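PDB 3RYS: adenosine deaminase 1 from Arthrobacter aurescens, which probably catalyses the zinc-dependent hydrolytic deamination of adenine to hypoxanthine, a step of purine salvage and nitrogen catabolism. Local coordinates for residues 58-61 with 62-65; 64-67 with 68-72. All coordinates share one frame; numbering follows the deposited sequence.

Contact 1. Residues 58-61 with 62-65; sequences DLQS and FLDL. With ADE (adenine), chain D.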
loop_
_atom_site.group_PDB
_atom_site.type_symbol
_atom_site.label_atom_id
_atom_site.label_comp_id
_atom_site.label_asym_id
_atom_site.label_seq_id
_atom_site.Cartn_x
_atom_site.Cartn_y
_atom_site.Cartn_z
ATOM N N ASP A 58 -14.533 10.709 2.371
ATOM C CA ASP A 58 -13.406 10.738 3.301
ATOM C C ASP A 58 -12.881 9.315 3.446
ATOM O O ASP A 58 -13.391 8.400 2.797
ATOM C CB ASP A 58 -13.818 11.317 4.663
ATOM C CG ASP A 58 -14.980 10.563 5.312
ATOM O OD1 ASP A 58 -15.504 9.600 4.714
ATOM O OD2 ASP A 58 -15.371 10.938 6.438
ATOM N N LEU A 59 -11.870 9.122 4.287
ATOM C CA LEU A 59 -11.296 7.794 4.468
ATOM C C LEU A 59 -12.357 6.786 4.892
ATOM O O LEU A 59 -12.395 5.662 4.391
ATOM C CB LEU A 59 -10.166 7.814 5.500
ATOM C CG LEU A 59 -9.518 6.453 5.779
ATOM C CD1 LEU A 59 -8.932 5.861 4.504
ATOM C CD2 LEU A 59 -8.451 6.560 6.860
ATOM N N GLN A 60 -13.218 7.201 5.815
ATOM C CA GLN A 60 -14.195 6.300 6.414
ATOM C C GLN A 60 -15.182 5.736 5.392
ATOM O O GLN A 60 -15.415 4.527 5.350
ATOM C CB GLN A 60 -14.939 6.996 7.556
ATOM C CG GLN A 60 -15.766 6.049 8.412
ATOM C CD GLN A 60 -14.955 4.873 8.942
ATOM O OE1 GLN A 60 -13.967 5.049 9.655
ATOM N NE2 GLN A 60 -15.379 3.662 8.595
ATOM N N SER A 61 -15.756 6.609 4.569
ATOM C CA SER A 61 -16.716 6.176 3.562
ATOM C C SER A 61 -16.101 5.094 2.683
ATOM O O SER A 61 -16.788 4.168 2.247
ATOM C CB SER A 61 -17.185 7.356 2.706
ATOM O OG SER A 61 -16.149 7.833 1.865
ATOM N N PHE A 62 -14.801 5.215 2.435
ATOM C CA PHE A 62 -14.082 4.230 1.640
ATOM C C PHE A 62 -13.922 2.919 2.393
ATOM O O PHE A 62 -14.274 1.859 1.883
ATOM C CB PHE A 62 -12.710 4.761 1.235
ATOM C CG PHE A 62 -11.694 3.682 1.002
ATOM C CD1 PHE A 62 -11.746 2.892 -0.142
ATOM C CD2 PHE A 62 -10.686 3.452 1.926
ATOM C CE1 PHE A 62 -10.809 1.892 -0.362
ATOM C CE2 PHE A 62 -9.749 2.455 1.715
ATOM C CZ PHE A 62 -9.810 1.672 0.568
ATOM N N LEU A 63 -13.381 2.998 3.606
ATOM C CA LEU A 63 -13.195 1.817 4.440
ATOM C C LEU A 63 -14.479 0.988 4.505
ATOM O O LEU A 63 -14.442 -0.243 4.414
ATOM C CB LEU A 63 -12.732 2.209 5.848
ATOM C CG LEU A 63 -11.294 2.719 6.007
ATOM C CD1 LEU A 63 -11.015 3.130 7.449
ATOM C CD2 LEU A 63 -10.296 1.669 5.558
ATOM N N ASP A 64 -15.617 1.661 4.647
ATOM C CA ASP A 64 -16.892 0.956 4.739
ATOM C C ASP A 64 -17.110 0.013 3.557
ATOM O O ASP A 64 -17.480 -1.147 3.739
ATOM C CB ASP A 64 -18.055 1.942 4.867
ATOM C CG ASP A 64 -18.089 2.626 6.222
ATOM O OD1 ASP A 64 -17.513 2.074 7.181
ATOM O OD2 ASP A 64 -18.685 3.719 6.324
ATOM N N LEU A 65 -16.879 0.511 2.347
ATOM C CA LEU A 65 -17.001 -0.321 1.156
ATOM C C LEU A 65 -15.881 -1.367 1.134
ATOM O O LEU A 65 -16.125 -2.564 0.959
ATOM C CB LEU A 65 -16.965 0.545 -0.107
ATOM C CG LEU A 65 -17.221 -0.173 -1.434
ATOM C CD1 LEU A 65 -18.643 -0.683 -1.485
ATOM C CD2 LEU A 65 -16.935 0.747 -2.610
HETATM N N9 ADE D . -6.941 0.744 4.660
HETATM C C8 ADE D . -6.731 0.454 3.338
HETATM N N7 ADE D . -6.212 1.444 2.643
HETATM C C5 ADE D . -6.077 2.459 3.580
HETATM C C6 ADE D . -5.588 3.779 3.484
HETATM N N6 ADE D . -5.132 4.308 2.342
HETATM N N1 ADE D . -5.588 4.532 4.608
HETATM C C2 ADE D . -6.049 3.994 5.746
HETATM N N3 ADE D . -6.532 2.768 5.963
HETATM C C4 ADE D . -6.520 2.046 4.829
#
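Leu63 N bonds to Leu59 O at 2.9 Å and Asp64 N to Gln60 O at 3.0 Å; residues 58-61 and 62-65 run on without a break, and residues 59-65 make the first turns of an alpha-helix. Both i to i+4 bonds are nearly straight, with N-H...O angles of 172° and 162°. Asp58 precedes the helix as its N-cap: its OD1 receives the amide of Ser61 on the syn side but tilted well out of the carboxylate plane, at 3.0 Å from Ser61 N. Ser61 turns its hydroxyl back over the same turn, where OG donates to the carbonyl of Asp58 and also pairs with the backbone N of Thr57. This is helix 59-69 of the adenosine deaminase fold, a TIM barrel with a zinc site, and the apolar side of its first turns lines the adenine pocket. Leu59 holds CG trans to its own N (chi1 179°), pointing the isobutyl end toward the base, where CD1 lies 3.6 Å from adenine N1 and CD2 rests near C2. One turn on, Leu63 reaches the imidazole half of the base, with CD2 at 3.6 Å from adenine N9; its other methyl, CD1, packs against Leu59 CG. Phe62 meets the purine with its ring edge, CE2 approaching N7, and its CD2 touches Leu59 CD1 at 3.9 Å. Phe285 and Tyr284 also pack on this ring. Farther from the base, the bent chain of Gln60 swings NE2 to 3.0 Å from Asp64 OD1; the carboxylate oxygen lies in the amide plane, yet is itself approached from above the plane of its carboxylate.

Contact 2. Residues 64-67 with 68-72; sequences DLYY and ANMAV. With ADE (adenine), chain D.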
loop_
_atom_site.group_PDB
_atom_site.type_symbol
_atom_site.label_atom_id
_atom_site.label_comp_id
_atom_site.label_asym_id
_atom_site.label_seq_id
_atom_site.Cartn_x
_atom_site.Cartn_y
_atom_site.Cartn_z
ATOM N N ASP A 64 -15.617 1.661 4.647
ATOM C CA ASP A 64 -16.892 0.956 4.739
ATOM C C ASP A 64 -17.110 0.013 3.557
ATOM O O ASP A 64 -17.480 -1.147 3.739
ATOM C CB ASP A 64 -18.055 1.942 4.867
ATOM C CG ASP A 64 -18.089 2.626 6.222
ATOM O OD1 ASP A 64 -17.513 2.074 7.181
ATOM O OD2 ASP A 64 -18.685 3.719 6.324
ATOM N N LEU A 65 -16.879 0.511 2.347
ATOM C CA LEU A 65 -17.001 -0.321 1.156
ATOM C C LEU A 65 -15.881 -1.367 1.134
ATOM O O LEU A 65 -16.125 -2.564 0.959
ATOM C CB LEU A 65 -16.965 0.545 -0.107
ATOM C CG LEU A 65 -17.221 -0.173 -1.434
ATOM C CD1 LEU A 65 -18.643 -0.683 -1.485
ATOM C CD2 LEU A 65 -16.935 0.747 -2.610
ATOM N N TYR A 66 -14.657 -0.888 1.325
ATOM C CA TYR A 66 -13.454 -1.712 1.398
ATOM C C TYR A 66 -13.632 -2.953 2.274
ATOM O O TYR A 66 -13.259 -4.060 1.884
ATOM C CB TYR A 66 -12.318 -0.835 1.923
ATOM C CG TYR A 66 -11.007 -1.514 2.238
ATOM C CD1 TYR A 66 -10.642 -1.768 3.553
ATOM C CD2 TYR A 66 -10.108 -1.847 1.231
ATOM C CE1 TYR A 66 -9.431 -2.357 3.860
ATOM C CE2 TYR A 66 -8.896 -2.438 1.527
ATOM C CZ TYR A 66 -8.561 -2.693 2.845
ATOM O OH TYR A 66 -7.355 -3.282 3.157
ATOM N N TYR A 67 -14.212 -2.765 3.454
ATOM C CA TYR A 67 -14.479 -3.875 4.366
ATOM C C TYR A 67 -15.674 -4.713 3.918
ATOM O O TYR A 67 -15.656 -5.941 4.024
ATOM C CB TYR A 67 -14.695 -3.363 5.793
ATOM C CG TYR A 67 -13.445 -2.793 6.406
ATOM C CD1 TYR A 67 -12.252 -3.499 6.360
ATOM C CD2 TYR A 67 -13.449 -1.551 7.020
ATOM C CE1 TYR A 67 -11.099 -2.989 6.911
ATOM C CE2 TYR A 67 -12.297 -1.027 7.576
ATOM C CZ TYR A 67 -11.124 -1.752 7.517
ATOM O OH TYR A 67 -9.967 -1.248 8.065
ATOM N N ALA A 68 -16.711 -4.045 3.421
ATOM C CA ALA A 68 -17.909 -4.736 2.966
ATOM C C ALA A 68 -17.560 -5.753 1.889
ATOM O O ALA A 68 -18.053 -6.883 1.902
ATOM C CB ALA A 68 -18.924 -3.744 2.440
ATOM N N ASN A 69 -16.697 -5.346 0.964
ATOM C CA ASN A 69 -16.350 -6.185 -0.176
ATOM C C ASN A 69 -15.570 -7.441 0.203
ATOM O O ASN A 69 -15.583 -8.434 -0.534
ATOM C CB ASN A 69 -15.596 -5.375 -1.229
ATOM C CG ASN A 69 -16.510 -4.455 -2.014
ATOM O OD1 ASN A 69 -16.053 -3.628 -2.803
ATOM N ND2 ASN A 69 -17.814 -4.596 -1.802
ATOM N N MET A 70 -14.910 -7.403 1.356
ATOM C CA MET A 70 -14.104 -8.533 1.800
ATOM C C MET A 70 -14.943 -9.775 2.091
ATOM O O MET A 70 -14.399 -10.861 2.294
ATOM C CB MET A 70 -13.290 -8.163 3.041
ATOM C CG MET A 70 -12.241 -7.099 2.805
ATOM S SD MET A 70 -11.221 -6.853 4.270
ATOM C CE MET A 70 -10.338 -5.369 3.817
ATOM N N ALA A 71 -16.263 -9.613 2.110
ATOM C CA ALA A 71 -17.167 -10.701 2.467
ATOM C C ALA A 71 -17.107 -11.889 1.503
ATOM O O ALA A 71 -17.485 -13.003 1.866
ATOM C CB ALA A 71 -18.592 -10.188 2.588
ATOM N N VAL A 72 -16.638 -11.653 0.281
ATOM C CA VAL A 72 -16.554 -12.719 -0.716
ATOM C C VAL A 72 -15.301 -13.579 -0.544
ATOM O O VAL A 72 -15.180 -14.640 -1.157
ATOM C CB VAL A 72 -16.603 -12.169 -2.159
ATOM C CG1 VAL A 72 -17.891 -11.387 -2.388
ATOM C CG2 VAL A 72 -15.382 -11.307 -2.444
HETATM N N9 ADE D . -6.941 0.744 4.660
HETATM C C8 ADE D . -6.731 0.454 3.338
HETATM N N7 ADE D . -6.212 1.444 2.643
HETATM C C5 ADE D . -6.077 2.459 3.580
HETATM C C6 ADE D . -5.588 3.779 3.484
HETATM N N6 ADE D . -5.132 4.308 2.342
HETATM N N1 ADE D . -5.588 4.532 4.608
HETATM C C2 ADE D . -6.049 3.994 5.746
HETATM N N3 ADE D . -6.532 2.768 5.963
HETATM C C4 ADE D . -6.520 2.046 4.829
#
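Tyr66 holds CG trans to its backbone N (chi1 173°), whereas Met70, one turn later, has CG beside its N (chi1 -65°) and runs extended beyond it; together these settings bring the methionine methyl over the tyrosine ring. Met70 CE lies over the Tyr66 face as a CH-pi contact, its exact closeness doubtful, with SD farther above the same face, a Met-aromatic contact at a distance. On the opposite face adenine C8 lies 3.7 Å from Tyr66 CZ, so the ring has ligand on one face and methyl on the other, both toward its rim. Replacing Tyr66 by an alanine would probably open a gap between Met70 and adenine and leave Asp103, hydrogen-bonded to the phenol OH, without that mate. Tyr67 runs alongside Met70, its CD1 3.7 Å from Met70 CE and the sulfur at its ring edge, a second Met-aromatic contact; its hydroxyl bonds to Ser172. In the backbone Asn69 N donates to Leu65 O (2.8 Å), and Met70 N, in the 3-10 segment, to Tyr67 O at 3.1 Å. Asn69 sets its amide against Leu65, while OD1 and ND2 make weak hydrogen bonds to the Tyr284 and Tyr44 hydroxyls. Around this end of helix 59-69, Asn69 and Val72 rest on helix 28-37, while Tyr67 and Met70 pack against helix 104-108, which directly follows the barrel strand 95-102.

How the contacts relate
Contacts 1 and 2 follow one another along helix 59-69, sharing Asp64 and Leu65, and both reach adenine. Each is partly buried, with a pocket-facing apolar side and an exposed edge at Asp64. Their chemistry changes along the helix: contact 1, at the amino end, combines an N-cap with aliphatic side chains and an aromatic edge against the base, whereas contact 2, at the far end, offers an aromatic face backed by a thioether. The Phe62 and Tyr66 rings join the two, meeting at about 35°. Both lie near Asp281, contact 1 also near Glu202 and contact 2 also near the zinc ligand His21; contact 2 packs against helices 28-37 and 104-108.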